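Beta sliding clamp (PDB 6PTR) probably forms a ring-shaped, head-to-tail homodimer around DNA that tethers DNA polymerases and other proteins to it, and is here bound to the antibiotic griselimycin. Local coordinates at residues N166-I172 with M204-P210; R181-T185 with F256-Q260; L57-E63 with S244-K250; D150-F154 with D341-Q345; H26-E30 with K212-E216. One frame throughout, in Å; residues are numbered along the deposited sequence. Where two conformers were deposited one is given.

Contacts 1 and 2 lie in the central domain, their centres about 8 Å apart: strands 167-173 and 179-185 are neighbours in one sheet, and His-171 NE2 of contact 1 lies 2.6 Å from Tyr-259 OH of contact 2. Contacts 3 and 5, with centres about 9 Å apart, join the N-terminal and central domains, one through a shared sheet and the other through the helix packed on it. Contact 4 joins the central and C-terminal domains, with its centre about 25 Å from that of contact 3, and Thr-152 packs against contact 2. The bound griselimycin peptide touches contact 2 at Thr-185, Pro-257 and Asp-258, where Asp-258 forms backbone hydrogen bonds with it.

Contact 1 of 5, residues N166-I172 with M204-P210; sequences NGIYFHI and MPGVIIP
Val-207 O is approached by two donors from the facing strand: Phe-170 N gives it a hydrogen bond of 2.7 Å that is almost perfectly straight (179°), and Tyr-169 CA makes a CA-H...O contact at 3.4 Å. The same pattern recurs two residues along, where Ile-168 O accepts from Ile-209 N at 2.8 Å while Ile-208 CA also comes close. These are antiparallel strands, and Tyr-169 with Ile-208 forms a non-hydrogen-bonded pair between two hydrogen-bonded ones. Strand 207-210 is the outermost strand, within this chain, of an eight-stranded antiparallel sheet that the central domain shares with the C-terminal domain. On the face bearing Phe-170 and Ile-209, Ile-209 CD1 packs 3.7 Å from Phe-170 CB. Met-204 crosses the phenyl group at about a right angle, its chain bent at chi3 (91°), and makes an oblique Met-aromatic contact with SD 4.9 Å from the ring centroid. Beside them, Ile-172 CG1 meets Met-204 CB, and a water links Ile-172 N to Met-204 O. The other face carries Tyr-169, whose CE1 lies 3.6 Å from Gly-206 C. His-171 ND1 donates to Tyr-169 O from above the carbonyl plane, while NE2 bonds Tyr-259 OH.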
# COMPACT_ATOMS: atom_id res chain seq x y z
N ASN C 166 -14.39 -21.14 -9.41
CA ASN C 166 -13.16 -20.35 -9.27
C ASN C 166 -12.42 -20.29 -10.61
O ASN C 166 -11.25 -20.61 -10.72
CB ASN C 166 -12.26 -20.94 -8.19
CG ASN C 166 -12.62 -20.44 -6.78
OD1 ASN C 166 -11.79 -19.83 -6.09
ND2 ASN C 166 -13.86 -20.68 -6.36
N GLY C 167 -13.14 -19.86 -11.64
CA GLY C 167 -12.53 -19.74 -12.96
C GLY C 167 -13.58 -19.24 -13.92
O GLY C 167 -14.68 -18.87 -13.52
N ILE C 168 -13.23 -19.26 -15.20
CA ILE C 168 -14.12 -18.76 -16.25
C ILE C 168 -14.51 -19.92 -17.15
O ILE C 168 -13.65 -20.70 -17.58
CB ILE C 168 -13.45 -17.65 -17.08
CG1 ILE C 168 -13.22 -16.41 -16.24
CG2 ILE C 168 -14.30 -17.33 -18.33
CD1 ILE C 168 -12.50 -15.29 -17.02
N TYR C 169 -15.79 -20.04 -17.44
CA TYR C 169 -16.26 -21.12 -18.30
C TYR C 169 -16.15 -20.64 -19.74
O TYR C 169 -16.90 -19.76 -20.16
CB TYR C 169 -17.70 -21.50 -17.95
CG TYR C 169 -18.26 -22.66 -18.75
CD1 TYR C 169 -17.51 -23.82 -18.94
CD2 TYR C 169 -19.52 -22.59 -19.33
CE1 TYR C 169 -18.03 -24.90 -19.69
CE2 TYR C 169 -20.04 -23.67 -20.06
CZ TYR C 169 -19.28 -24.81 -20.22
OH TYR C 169 -19.78 -25.86 -20.95
N PHE C 170 -15.24 -21.26 -20.50
CA PHE C 170 -14.80 -20.86 -21.84
C PHE C 170 -15.39 -21.90 -22.78
O PHE C 170 -15.01 -23.07 -22.70
CB PHE C 170 -13.27 -20.89 -21.81
CG PHE C 170 -12.55 -20.39 -23.06
CD1 PHE C 170 -12.23 -19.06 -23.20
CD2 PHE C 170 -12.02 -21.30 -23.96
CE1 PHE C 170 -11.50 -18.62 -24.30
CE2 PHE C 170 -11.28 -20.85 -25.07
CZ PHE C 170 -11.03 -19.51 -25.22
N HIS C 171 -16.37 -21.51 -23.61
CA HIS C 171 -17.16 -22.51 -24.33
C HIS C 171 -17.77 -21.92 -25.60
O HIS C 171 -17.83 -20.70 -25.78
CB HIS C 171 -18.25 -23.10 -23.41
CG HIS C 171 -19.29 -22.11 -22.95
ND1 HIS C 171 -18.99 -21.05 -22.12
CD2 HIS C 171 -20.63 -22.05 -23.17
CE1 HIS C 171 -20.10 -20.37 -21.86
NE2 HIS C 171 -21.11 -20.97 -22.48
N ILE C 172 -18.26 -22.83 -26.46
CA ILE C 172 -18.88 -22.49 -27.73
C ILE C 172 -20.39 -22.54 -27.58
O ILE C 172 -20.93 -23.43 -26.90
CB ILE C 172 -18.42 -23.45 -28.84
CG1 ILE C 172 -16.91 -23.31 -29.05
CG2 ILE C 172 -19.16 -23.20 -30.14
CD1 ILE C 172 -16.44 -21.89 -29.19
N MET C 204 -14.79 -27.56 -30.00
CA MET C 204 -14.04 -27.18 -28.81
C MET C 204 -14.82 -27.57 -27.56
O MET C 204 -16.00 -27.23 -27.45
CB MET C 204 -13.77 -25.68 -28.78
CG MET C 204 -12.86 -25.27 -27.64
SD MET C 204 -12.82 -23.50 -27.38
CE MET C 204 -14.15 -23.32 -26.18
N PRO C 205 -14.20 -28.26 -26.60
CA PRO C 205 -14.90 -28.57 -25.35
C PRO C 205 -15.10 -27.31 -24.52
O PRO C 205 -14.32 -26.36 -24.60
CB PRO C 205 -13.95 -29.55 -24.65
CG PRO C 205 -12.60 -29.16 -25.14
CD PRO C 205 -12.82 -28.78 -26.60
N GLY C 206 -16.15 -27.32 -23.71
CA GLY C 206 -16.33 -26.27 -22.72
C GLY C 206 -15.41 -26.55 -21.54
O GLY C 206 -15.45 -27.64 -20.96
N VAL C 207 -14.59 -25.56 -21.18
CA VAL C 207 -13.59 -25.74 -20.13
C VAL C 207 -13.62 -24.58 -19.15
O VAL C 207 -14.07 -23.47 -19.45
CB VAL C 207 -12.16 -25.89 -20.71
CG1 VAL C 207 -12.10 -27.03 -21.74
CG2 VAL C 207 -11.70 -24.57 -21.33
N ILE C 208 -13.10 -24.85 -17.96
CA ILE C 208 -13.07 -23.86 -16.88
C ILE C 208 -11.62 -23.44 -16.69
O ILE C 208 -10.79 -24.24 -16.24
CB ILE C 208 -13.65 -24.41 -15.57
CG1 ILE C 208 -15.10 -24.85 -15.78
CG2 ILE C 208 -13.56 -23.35 -14.45
CD1 ILE C 208 -15.63 -25.66 -14.59
N ILE C 209 -11.30 -22.20 -17.06
CA ILE C 209 -9.94 -21.70 -16.90
C ILE C 209 -9.76 -21.22 -15.46
O ILE C 209 -10.54 -20.38 -15.01
CB ILE C 209 -9.67 -20.54 -17.87
CG1 ILE C 209 -10.03 -20.96 -19.29
CG2 ILE C 209 -8.22 -20.06 -17.69
CD1 ILE C 209 -10.15 -19.76 -20.27
N PRO C 210 -8.77 -21.72 -14.72
CA PRO C 210 -8.64 -21.33 -13.30
C PRO C 210 -8.39 -19.84 -13.10
O PRO C 210 -7.74 -19.18 -13.92
CB PRO C 210 -7.43 -22.16 -12.81
CG PRO C 210 -7.31 -23.27 -13.82
CD PRO C 210 -7.76 -22.72 -15.12
O HOH W 1 -17.83 -25.61 -25.88

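Contact 2 of 5, residues R181-T185 with F256-Q260; sequences RLVAT and FPDYQ
Val-183 fills the tightly packed part of this contact: its CG2 sits over one face of the Tyr-259 ring in a CH-pi contact, 3.8 Å from the centroid, and its CG1 reaches Phe-256 CE2 at 3.9 Å. Thr-185 CG2 continues the apolar row, 4.0 Å from Phe-256 CZ. With CG lodged between its backbone N and carbonyl carbon (chi1 67°), Tyr-259 sends its ring back to the strand. The loop thus covers one side of strand 179-185 in the central domain, and the bound griselimycin peptide packs on Thr-185 and Pro-257 nearby, in a pocket like that which family members use to bind partner proteins. Farther along, Arg-181 NH1 gives Tyr-259 OH a straight bond of 3.1 Å (170°), with the hydroxyl in the guanidinium plane and the phenol ring turned nearly perpendicular to that plane. His-171 NE2 also bonds this hydroxyl, and Arg-181 NE is paired with Asp-194. The polar end opens to solvent at Gln-260, whose NE2 adds only a weak bond of 3.4 Å to Tyr-259 OH.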
# COMPACT_ATOMS: atom_id res chain seq x y z
N ARG C 181 -17.94 -17.94 -26.01
CA ARG C 181 -18.52 -17.28 -24.86
C ARG C 181 -17.67 -17.54 -23.63
O ARG C 181 -17.10 -18.62 -23.46
CB ARG C 181 -19.97 -17.76 -24.61
CG ARG C 181 -20.62 -17.22 -23.35
CD ARG C 181 -22.10 -17.68 -23.33
NE ARG C 181 -22.95 -16.94 -24.27
CZ ARG C 181 -24.22 -17.24 -24.52
NH1 ARG C 181 -24.78 -18.29 -23.92
NH2 ARG C 181 -24.93 -16.51 -25.37
N LEU C 182 -17.56 -16.53 -22.78
CA LEU C 182 -16.97 -16.66 -21.46
C LEU C 182 -18.01 -16.26 -20.45
O LEU C 182 -18.66 -15.23 -20.63
CB LEU C 182 -15.74 -15.76 -21.28
CG LEU C 182 -14.45 -16.15 -22.00
CD1 LEU C 182 -14.59 -16.07 -23.48
CD2 LEU C 182 -13.34 -15.21 -21.53
N VAL C 183 -18.16 -17.08 -19.40
CA VAL C 183 -19.06 -16.81 -18.28
C VAL C 183 -18.29 -16.96 -16.98
O VAL C 183 -17.51 -17.91 -16.80
CB VAL C 183 -20.30 -17.74 -18.29
CG1 VAL C 183 -21.12 -17.55 -16.98
CG2 VAL C 183 -21.18 -17.45 -19.50
N ALA C 184 -18.52 -16.03 -16.05
CA ALA C 184 -18.01 -16.18 -14.70
C ALA C 184 -19.10 -15.81 -13.72
O ALA C 184 -19.92 -14.92 -13.97
CB ALA C 184 -16.78 -15.28 -14.44
N THR C 185 -19.09 -16.48 -12.58
CA THR C 185 -20.06 -16.15 -11.55
C THR C 185 -19.50 -16.56 -10.20
O THR C 185 -18.67 -17.46 -10.09
CB THR C 185 -21.40 -16.84 -11.83
OG1 THR C 185 -22.36 -16.42 -10.84
CG2 THR C 185 -21.24 -18.34 -11.74
N PHE C 256 -19.21 -26.99 -14.99
CA PHE C 256 -19.76 -25.66 -14.70
C PHE C 256 -21.29 -25.73 -14.66
O PHE C 256 -21.91 -26.51 -15.39
CB PHE C 256 -19.29 -24.68 -15.77
CG PHE C 256 -19.37 -23.24 -15.36
CD1 PHE C 256 -18.43 -22.70 -14.49
CD2 PHE C 256 -20.40 -22.41 -15.83
CE1 PHE C 256 -18.49 -21.37 -14.10
CE2 PHE C 256 -20.45 -21.07 -15.45
CZ PHE C 256 -19.48 -20.55 -14.58
N PRO C 257 -21.94 -24.92 -13.80
CA PRO C 257 -23.41 -24.97 -13.72
C PRO C 257 -24.10 -24.54 -15.01
O PRO C 257 -23.51 -23.91 -15.89
CB PRO C 257 -23.76 -24.00 -12.57
CG PRO C 257 -22.49 -23.92 -11.74
CD PRO C 257 -21.34 -24.10 -12.73
N ASP C 258 -25.38 -24.90 -15.08
CA ASP C 258 -26.25 -24.57 -16.21
C ASP C 258 -26.67 -23.11 -16.06
O ASP C 258 -27.80 -22.77 -15.72
CB ASP C 258 -27.43 -25.54 -16.23
CG ASP C 258 -28.35 -25.35 -17.43
OD1 ASP C 258 -28.04 -24.54 -18.32
OD2 ASP C 258 -29.38 -26.04 -17.45
N TYR C 259 -25.69 -22.23 -16.33
CA TYR C 259 -25.82 -20.81 -16.03
C TYR C 259 -26.92 -20.13 -16.84
O TYR C 259 -27.41 -19.09 -16.42
CB TYR C 259 -24.49 -20.08 -16.27
CG TYR C 259 -24.14 -20.08 -17.74
CD1 TYR C 259 -24.62 -19.08 -18.58
CD2 TYR C 259 -23.42 -21.13 -18.30
CE1 TYR C 259 -24.38 -19.11 -19.94
CE2 TYR C 259 -23.17 -21.16 -19.68
CZ TYR C 259 -23.66 -20.16 -20.48
OH TYR C 259 -23.45 -20.17 -21.83
N GLN C 260 -27.30 -20.67 -18.00
CA GLN C 260 -28.35 -20.04 -18.78
C GLN C 260 -29.66 -19.99 -18.01
O GLN C 260 -30.49 -19.12 -18.27
CB GLN C 260 -28.54 -20.75 -20.12
CG GLN C 260 -27.31 -20.59 -21.01
CD GLN C 260 -27.43 -21.32 -22.33
OE1 GLN C 260 -28.52 -21.67 -22.76
NE2 GLN C 260 -26.30 -21.53 -22.99

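Contact 3 of 5, residues L57-E63 with S244-K250; sequences LDLEVTE and SVVFTSK. With EDO (1,2-ethanediol), chain Q.
Backbone hydrogen bonds carry most of the join between Leu-57 to Glu-63 and Ser-244 to Lys-250. Glu-60 and Thr-248 exchange a reciprocal pair, as do Thr-62 and Val-246, and Lys-250 N closes the series on Asp-58 O at 2.9 Å. The strands run antiparallel, 171° apart, fusing the sheets of the N-terminal and central domains into one of eight strands. Apolar contacts lie on the face of Leu-59, Glu-63, Val-245 and Phe-247, which is turned to the helices. Here Leu-59 CD1 meets Ser-249 CB at 3.8 Å and lies near the plane of the Phe-247 ring at its edge, while Val-245 CG2 rests against Glu-63 CG at 3.7 Å. Water serves the opposite face, one molecule bridging Thr-62 OG1 (2.8 Å) and Ser-244 O (2.9 Å). Ionic pairing is slight: extended Lys-250 brings NZ only to 3.6 Å from Asp-58 OD1, a long salt bridge, with a weak hydrogen bond of 3.2 Å to Leu-57 O. Ethanediol, probably from the crystallisation liquor, lies beside this lysine. At this strand pair the join therefore appears to rest mainly on main-chain bonds and the largely apolar helix-facing side, with charge probably adding little at the exposed Lys-250 end.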
# COMPACT_ATOMS: atom_id res chain seq x y z
N LEU C 57 3.05 -25.80 -10.42
CA LEU C 57 2.57 -27.13 -10.78
C LEU C 57 1.18 -27.10 -11.41
O LEU C 57 0.80 -28.05 -12.11
CB LEU C 57 2.57 -28.10 -9.59
CG LEU C 57 3.94 -28.35 -8.96
CD1 LEU C 57 3.82 -29.34 -7.81
CD2 LEU C 57 4.93 -28.82 -10.01
N ASP C 58 0.40 -26.04 -11.19
CA ASP C 58 -0.88 -25.88 -11.87
C ASP C 58 -0.78 -24.96 -13.08
O ASP C 58 -1.44 -25.20 -14.10
CB ASP C 58 -1.95 -25.33 -10.92
CG ASP C 58 -2.29 -26.29 -9.81
OD1 ASP C 58 -2.17 -27.51 -10.03
OD2 ASP C 58 -2.66 -25.82 -8.71
N LEU C 59 0.04 -23.94 -12.97
CA LEU C 59 0.27 -22.94 -14.00
C LEU C 59 1.76 -22.84 -14.23
O LEU C 59 2.54 -22.77 -13.28
CB LEU C 59 -0.28 -21.57 -13.56
CG LEU C 59 -0.05 -20.36 -14.49
CD1 LEU C 59 -0.74 -20.59 -15.84
CD2 LEU C 59 -0.61 -19.09 -13.79
N GLU C 60 2.16 -22.80 -15.50
CA GLU C 60 3.56 -22.61 -15.88
C GLU C 60 3.65 -21.43 -16.83
O GLU C 60 2.78 -21.27 -17.68
CB GLU C 60 4.11 -23.86 -16.57
CG GLU C 60 5.53 -23.77 -17.09
CD GLU C 60 5.85 -24.93 -18.02
OE1 GLU C 60 5.56 -24.81 -19.23
OE2 GLU C 60 6.34 -25.96 -17.53
N VAL C 61 4.68 -20.60 -16.67
CA VAL C 61 4.90 -19.47 -17.57
C VAL C 61 6.35 -19.52 -18.04
O VAL C 61 7.25 -19.81 -17.25
CB VAL C 61 4.61 -18.12 -16.88
CG1 VAL C 61 4.78 -16.96 -17.86
CG2 VAL C 61 3.20 -18.13 -16.32
N THR C 62 6.56 -19.26 -19.32
CA THR C 62 7.90 -19.13 -19.86
C THR C 62 7.99 -17.83 -20.65
O THR C 62 7.02 -17.42 -21.28
CB THR C 62 8.28 -20.29 -20.76
OG1 THR C 62 7.45 -20.28 -21.93
CG2 THR C 62 8.12 -21.63 -20.01
N GLU C 63 9.14 -17.19 -20.60
CA GLU C 63 9.42 -16.10 -21.51
C GLU C 63 10.84 -16.26 -21.99
O GLU C 63 11.71 -16.69 -21.23
CB GLU C 63 9.28 -14.72 -20.89
CG GLU C 63 9.32 -13.66 -22.03
CD GLU C 63 9.51 -12.29 -21.53
OE1 GLU C 63 10.20 -11.48 -22.18
OE2 GLU C 63 8.96 -12.03 -20.45
N SER C 244 6.64 -13.43 -26.76
CA SER C 244 7.63 -14.41 -26.35
C SER C 244 7.22 -15.14 -25.08
O SER C 244 8.07 -15.79 -24.45
CB SER C 244 8.97 -13.72 -26.14
OG SER C 244 8.78 -12.68 -25.21
N VAL C 245 5.95 -15.08 -24.71
CA VAL C 245 5.45 -15.63 -23.46
C VAL C 245 4.53 -16.79 -23.77
O VAL C 245 3.73 -16.73 -24.71
CB VAL C 245 4.72 -14.55 -22.63
CG1 VAL C 245 4.17 -15.13 -21.33
CG2 VAL C 245 5.66 -13.39 -22.35
N VAL C 246 4.65 -17.86 -22.98
CA VAL C 246 3.71 -18.97 -23.06
C VAL C 246 3.18 -19.27 -21.67
O VAL C 246 3.98 -19.48 -20.75
CB VAL C 246 4.35 -20.23 -23.67
CG1 VAL C 246 3.33 -21.37 -23.71
CG2 VAL C 246 4.92 -19.97 -25.08
N PHE C 247 1.85 -19.27 -21.51
CA PHE C 247 1.15 -19.69 -20.29
C PHE C 247 0.52 -21.06 -20.51
O PHE C 247 -0.27 -21.22 -21.44
CB PHE C 247 -0.02 -18.77 -19.94
CG PHE C 247 0.36 -17.40 -19.49
CD1 PHE C 247 0.61 -17.14 -18.16
CD2 PHE C 247 0.38 -16.35 -20.39
CE1 PHE C 247 0.95 -15.86 -17.73
CE2 PHE C 247 0.71 -15.06 -19.97
CZ PHE C 247 0.99 -14.82 -18.64
N THR C 248 0.81 -22.03 -19.64
CA THR C 248 0.13 -23.33 -19.72
C THR C 248 -0.49 -23.63 -18.37
O THR C 248 0.20 -23.58 -17.35
CB THR C 248 1.08 -24.46 -20.13
OG1 THR C 248 1.79 -24.08 -21.31
CG2 THR C 248 0.25 -25.74 -20.41
N SER C 249 -1.79 -23.93 -18.37
CA SER C 249 -2.53 -24.10 -17.13
C SER C 249 -3.32 -25.39 -17.16
O SER C 249 -3.86 -25.77 -18.20
CB SER C 249 -3.50 -22.94 -16.89
OG SER C 249 -4.19 -23.12 -15.65
N LYS C 250 -3.37 -26.07 -16.02
CA LYS C 250 -4.41 -27.08 -15.85
C LYS C 250 -5.77 -26.42 -15.97
O LYS C 250 -5.91 -25.21 -15.78
CB LYS C 250 -4.27 -27.78 -14.50
CG LYS C 250 -3.08 -28.71 -14.46
CD LYS C 250 -2.85 -29.33 -13.10
CE LYS C 250 -1.51 -30.05 -13.07
NZ LYS C 250 -1.17 -30.56 -11.72
C1 EDO Q . 0.85 -27.03 -16.17
O1 EDO Q . 0.54 -28.22 -15.42
C2 EDO Q . 2.35 -26.99 -16.42
O2 EDO Q . 2.65 -27.58 -17.69
O HOH W 2 4.13 -22.61 -20.35
O HOH W 3 8.53 -18.60 -23.89
O HOH W 4 11.13 -11.09 -24.49

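Contact 4 of 5, residues D150-F154 with D341-Q345; sequences DCTQF and DIAGQ
The chain runs in opposite senses through the two segments, Cys-151 lying nearest Gln-345 (CA to CA 6.9 Å) and Phe-154 nearest Asp-341 at the other end. Gln-345 carries the contact. A bend at its chi2 (-70°) lays the side chain over one face of the Phe-154 ring, CG making a CH-pi contact 3.9 Å from the centroid and the amide stacking at 27° to the ring plane. From there NE2 reaches Asp-150 O at 2.9 Å in a practically straight bond (178°) that lies in the amide plane and uses a carbonyl lone pair. Ile-342 CG1 and Asp-341 CB press on the ring farther round, at 4.0 Å from Phe-154 CE2 and 3.9 Å from Phe-154 CD2 respectively. The carboxylate of Asp-341 pairs with Arg-189 and Arg-337. The contact joins the end of helix 142-152 in the central domain to helix 336-345 in the C-terminal domain. Since NE2 also bonds Tyr-374 OH, the amide is held by two polar partners as well as by the stack, which should hold it in one rotation where the two domains meet.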
# COMPACT_ATOMS: atom_id res chain seq x y z
N ASP C 150 -11.63 -8.95 -19.51
CA ASP C 150 -12.06 -7.74 -18.79
C ASP C 150 -13.54 -7.76 -18.47
O ASP C 150 -13.96 -7.22 -17.44
CB ASP C 150 -11.76 -6.48 -19.61
CG ASP C 150 -10.32 -6.03 -19.50
OD1 ASP C 150 -9.63 -6.42 -18.54
OD2 ASP C 150 -9.90 -5.26 -20.39
N CYS C 151 -14.36 -8.35 -19.35
CA CYS C 151 -15.79 -8.42 -19.06
C CYS C 151 -16.14 -9.40 -17.95
O CYS C 151 -17.23 -9.28 -17.37
CB CYS C 151 -16.57 -8.82 -20.31
SG CYS C 151 -16.65 -7.61 -21.63
N THR C 152 -15.28 -10.37 -17.63
CA THR C 152 -15.67 -11.50 -16.81
C THR C 152 -14.83 -11.74 -15.57
O THR C 152 -15.33 -12.34 -14.62
CB THR C 152 -15.68 -12.79 -17.65
OG1 THR C 152 -14.43 -12.91 -18.35
CG2 THR C 152 -16.81 -12.74 -18.68
N GLN C 153 -13.57 -11.29 -15.54
CA GLN C 153 -12.68 -11.64 -14.43
C GLN C 153 -13.25 -11.21 -13.07
O GLN C 153 -13.14 -11.95 -12.08
CB GLN C 153 -11.31 -11.01 -14.64
CG GLN C 153 -10.35 -11.32 -13.55
CD GLN C 153 -9.05 -10.60 -13.77
OE1 GLN C 153 -9.01 -9.59 -14.48
NE2 GLN C 153 -7.98 -11.10 -13.17
N PHE C 154 -13.83 -10.02 -12.99
CA PHE C 154 -14.26 -9.51 -11.69
C PHE C 154 -15.31 -10.40 -11.04
O PHE C 154 -15.45 -10.37 -9.81
CB PHE C 154 -14.82 -8.09 -11.82
CG PHE C 154 -16.23 -8.06 -12.33
CD1 PHE C 154 -16.50 -8.32 -13.67
CD2 PHE C 154 -17.29 -7.82 -11.46
CE1 PHE C 154 -17.81 -8.32 -14.15
CE2 PHE C 154 -18.58 -7.81 -11.93
CZ PHE C 154 -18.86 -8.07 -13.26
N ASP C 341 -19.20 -2.74 -8.57
CA ASP C 341 -18.42 -3.58 -9.47
C ASP C 341 -19.01 -3.56 -10.88
O ASP C 341 -18.29 -3.36 -11.86
CB ASP C 341 -18.35 -5.02 -8.95
CG ASP C 341 -17.52 -5.17 -7.69
OD1 ASP C 341 -16.67 -4.30 -7.40
OD2 ASP C 341 -17.72 -6.19 -7.00
N ILE C 342 -20.33 -3.76 -10.99
CA ILE C 342 -20.93 -3.84 -12.31
C ILE C 342 -20.99 -2.47 -12.97
O ILE C 342 -20.72 -2.33 -14.17
CB ILE C 342 -22.31 -4.50 -12.20
CG1 ILE C 342 -22.13 -5.96 -11.79
CG2 ILE C 342 -23.05 -4.40 -13.53
CD1 ILE C 342 -23.44 -6.61 -11.29
N ALA C 343 -21.31 -1.42 -12.20
CA ALA C 343 -21.25 -0.08 -12.77
C ALA C 343 -19.87 0.22 -13.34
O ALA C 343 -19.74 0.84 -14.40
CB ALA C 343 -21.63 0.96 -11.71
N GLY C 344 -18.82 -0.24 -12.65
CA GLY C 344 -17.46 -0.09 -13.15
C GLY C 344 -17.17 -0.83 -14.44
O GLY C 344 -16.21 -0.48 -15.13
N GLN C 345 -17.96 -1.85 -14.78
CA GLN C 345 -17.74 -2.58 -16.03
C GLN C 345 -18.22 -1.81 -17.25
O GLN C 345 -17.74 -2.07 -18.36
CB GLN C 345 -18.47 -3.92 -16.00
CG GLN C 345 -17.90 -4.87 -14.98
CD GLN C 345 -16.54 -5.34 -15.39
OE1 GLN C 345 -15.53 -4.97 -14.81
NE2 GLN C 345 -16.50 -6.18 -16.43

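Contact 5 of 5, residues H26-E30 with K212-E216; sequences HRVVE and KAVGE
Lys-212 leaves its helix fully stretched, with CG opposite the backbone N (chi1 178°) and the rest of the chain extended, while Glu-30 folds at chi2 (76°) to meet it. Their side chains slide past each other in opposite directions, and NZ forms a salt bridge with Glu-30 OE2 at 2.9 Å, on the syn side of the carboxylate but out of its plane. The same NZ donates to Val-28 O, also at 2.9 Å, and pairs with Asp-56. One turn on, Glu-216 curls so that OE1 lies alongside the Arg-27 chain, 3.7 Å from CG and the same distance from NE, a long salt bridge; its other oxygen, OE2, forms a salt bridge with Lys-219 of the same helix. A water links Arg-27 NH2 (3.1 Å) with Glu-216 O (2.7 Å). Val-28 CG2 touches Glu-216 CG, and both side chains pack on Leu-59. Helix 211-221 of the central domain is thereby tied to the turn that follows helix 15-26 of the N-terminal domain. With two carboxylates and a carbonyl around one ammonium, Lys-212 probably stays firmly protonated, whereas the arginine side relies on looser, water-assisted pairing.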
# COMPACT_ATOMS: atom_id res chain seq x y z
N HIS C 26 8.14 -14.27 -12.64
CA HIS C 26 8.36 -14.51 -11.22
C HIS C 26 7.07 -14.49 -10.41
O HIS C 26 6.99 -15.17 -9.39
CB HIS C 26 9.37 -13.48 -10.66
CG HIS C 26 8.76 -12.19 -10.21
ND1 HIS C 26 8.36 -11.20 -11.09
CD2 HIS C 26 8.50 -11.71 -8.97
CE1 HIS C 26 7.87 -10.18 -10.41
NE2 HIS C 26 7.94 -10.47 -9.12
N ARG C 27 6.06 -13.74 -10.85
CA ARG C 27 4.86 -13.62 -10.02
C ARG C 27 4.04 -14.90 -9.96
O ARG C 27 3.09 -14.98 -9.17
CB ARG C 27 3.98 -12.45 -10.50
CG ARG C 27 4.23 -11.93 -11.92
CD ARG C 27 3.36 -10.69 -12.21
NE ARG C 27 3.07 -10.50 -13.63
CZ ARG C 27 3.49 -9.48 -14.37
NH1 ARG C 27 4.23 -8.52 -13.83
NH2 ARG C 27 3.16 -9.41 -15.66
N VAL C 28 4.37 -15.91 -10.77
CA VAL C 28 3.69 -17.20 -10.72
C VAL C 28 4.09 -17.95 -9.46
O VAL C 28 3.31 -18.75 -8.91
CB VAL C 28 4.01 -17.97 -12.01
CG1 VAL C 28 3.83 -19.46 -11.84
CG2 VAL C 28 3.11 -17.44 -13.09
N VAL C 29 5.29 -17.67 -8.95
CA VAL C 29 5.76 -18.30 -7.73
C VAL C 29 4.90 -17.86 -6.56
O VAL C 29 4.63 -16.66 -6.38
CB VAL C 29 7.24 -17.97 -7.52
CG1 VAL C 29 7.71 -18.47 -6.16
CG2 VAL C 29 8.07 -18.56 -8.64
N GLU C 30 4.45 -18.81 -5.76
CA GLU C 30 3.71 -18.49 -4.56
C GLU C 30 4.69 -18.14 -3.44
O GLU C 30 5.68 -18.84 -3.24
CB GLU C 30 2.81 -19.65 -4.15
CG GLU C 30 1.51 -19.25 -3.45
CD GLU C 30 0.46 -18.70 -4.41
OE1 GLU C 30 -0.11 -17.62 -4.10
OE2 GLU C 30 0.19 -19.32 -5.46
N LYS C 212 -6.36 -18.27 -11.17
CA LYS C 212 -4.97 -17.79 -11.16
C LYS C 212 -4.44 -17.58 -12.58
O LYS C 212 -3.75 -16.58 -12.84
CB LYS C 212 -4.05 -18.74 -10.40
CG LYS C 212 -2.56 -18.28 -10.42
CD LYS C 212 -1.73 -19.06 -9.42
CE LYS C 212 -0.31 -18.48 -9.27
NZ LYS C 212 0.50 -19.24 -8.30
N ALA C 213 -4.71 -18.52 -13.49
CA ALA C 213 -4.29 -18.35 -14.88
C ALA C 213 -4.93 -17.11 -15.47
O ALA C 213 -4.26 -16.32 -16.17
CB ALA C 213 -4.67 -19.59 -15.71
N VAL C 214 -6.22 -16.90 -15.21
CA VAL C 214 -6.89 -15.70 -15.70
C VAL C 214 -6.16 -14.46 -15.20
O VAL C 214 -5.90 -13.53 -15.96
CB VAL C 214 -8.37 -15.67 -15.30
CG1 VAL C 214 -8.97 -14.31 -15.63
CG2 VAL C 214 -9.13 -16.79 -16.00
N GLY C 215 -5.81 -14.45 -13.91
CA GLY C 215 -5.19 -13.27 -13.33
C GLY C 215 -3.82 -12.98 -13.90
O GLY C 215 -3.48 -11.82 -14.17
N GLU C 216 -3.02 -14.01 -14.11
CA GLU C 216 -1.69 -13.78 -14.68
C GLU C 216 -1.78 -13.38 -16.14
O GLU C 216 -1.01 -12.52 -16.61
CB GLU C 216 -0.83 -15.03 -14.51
CG GLU C 216 -0.53 -15.33 -13.06
CD GLU C 216 0.10 -14.14 -12.34
OE1 GLU C 216 1.10 -13.58 -12.85
OE2 GLU C 216 -0.43 -13.75 -11.29
O HOH W 5 1.68 -12.02 -16.44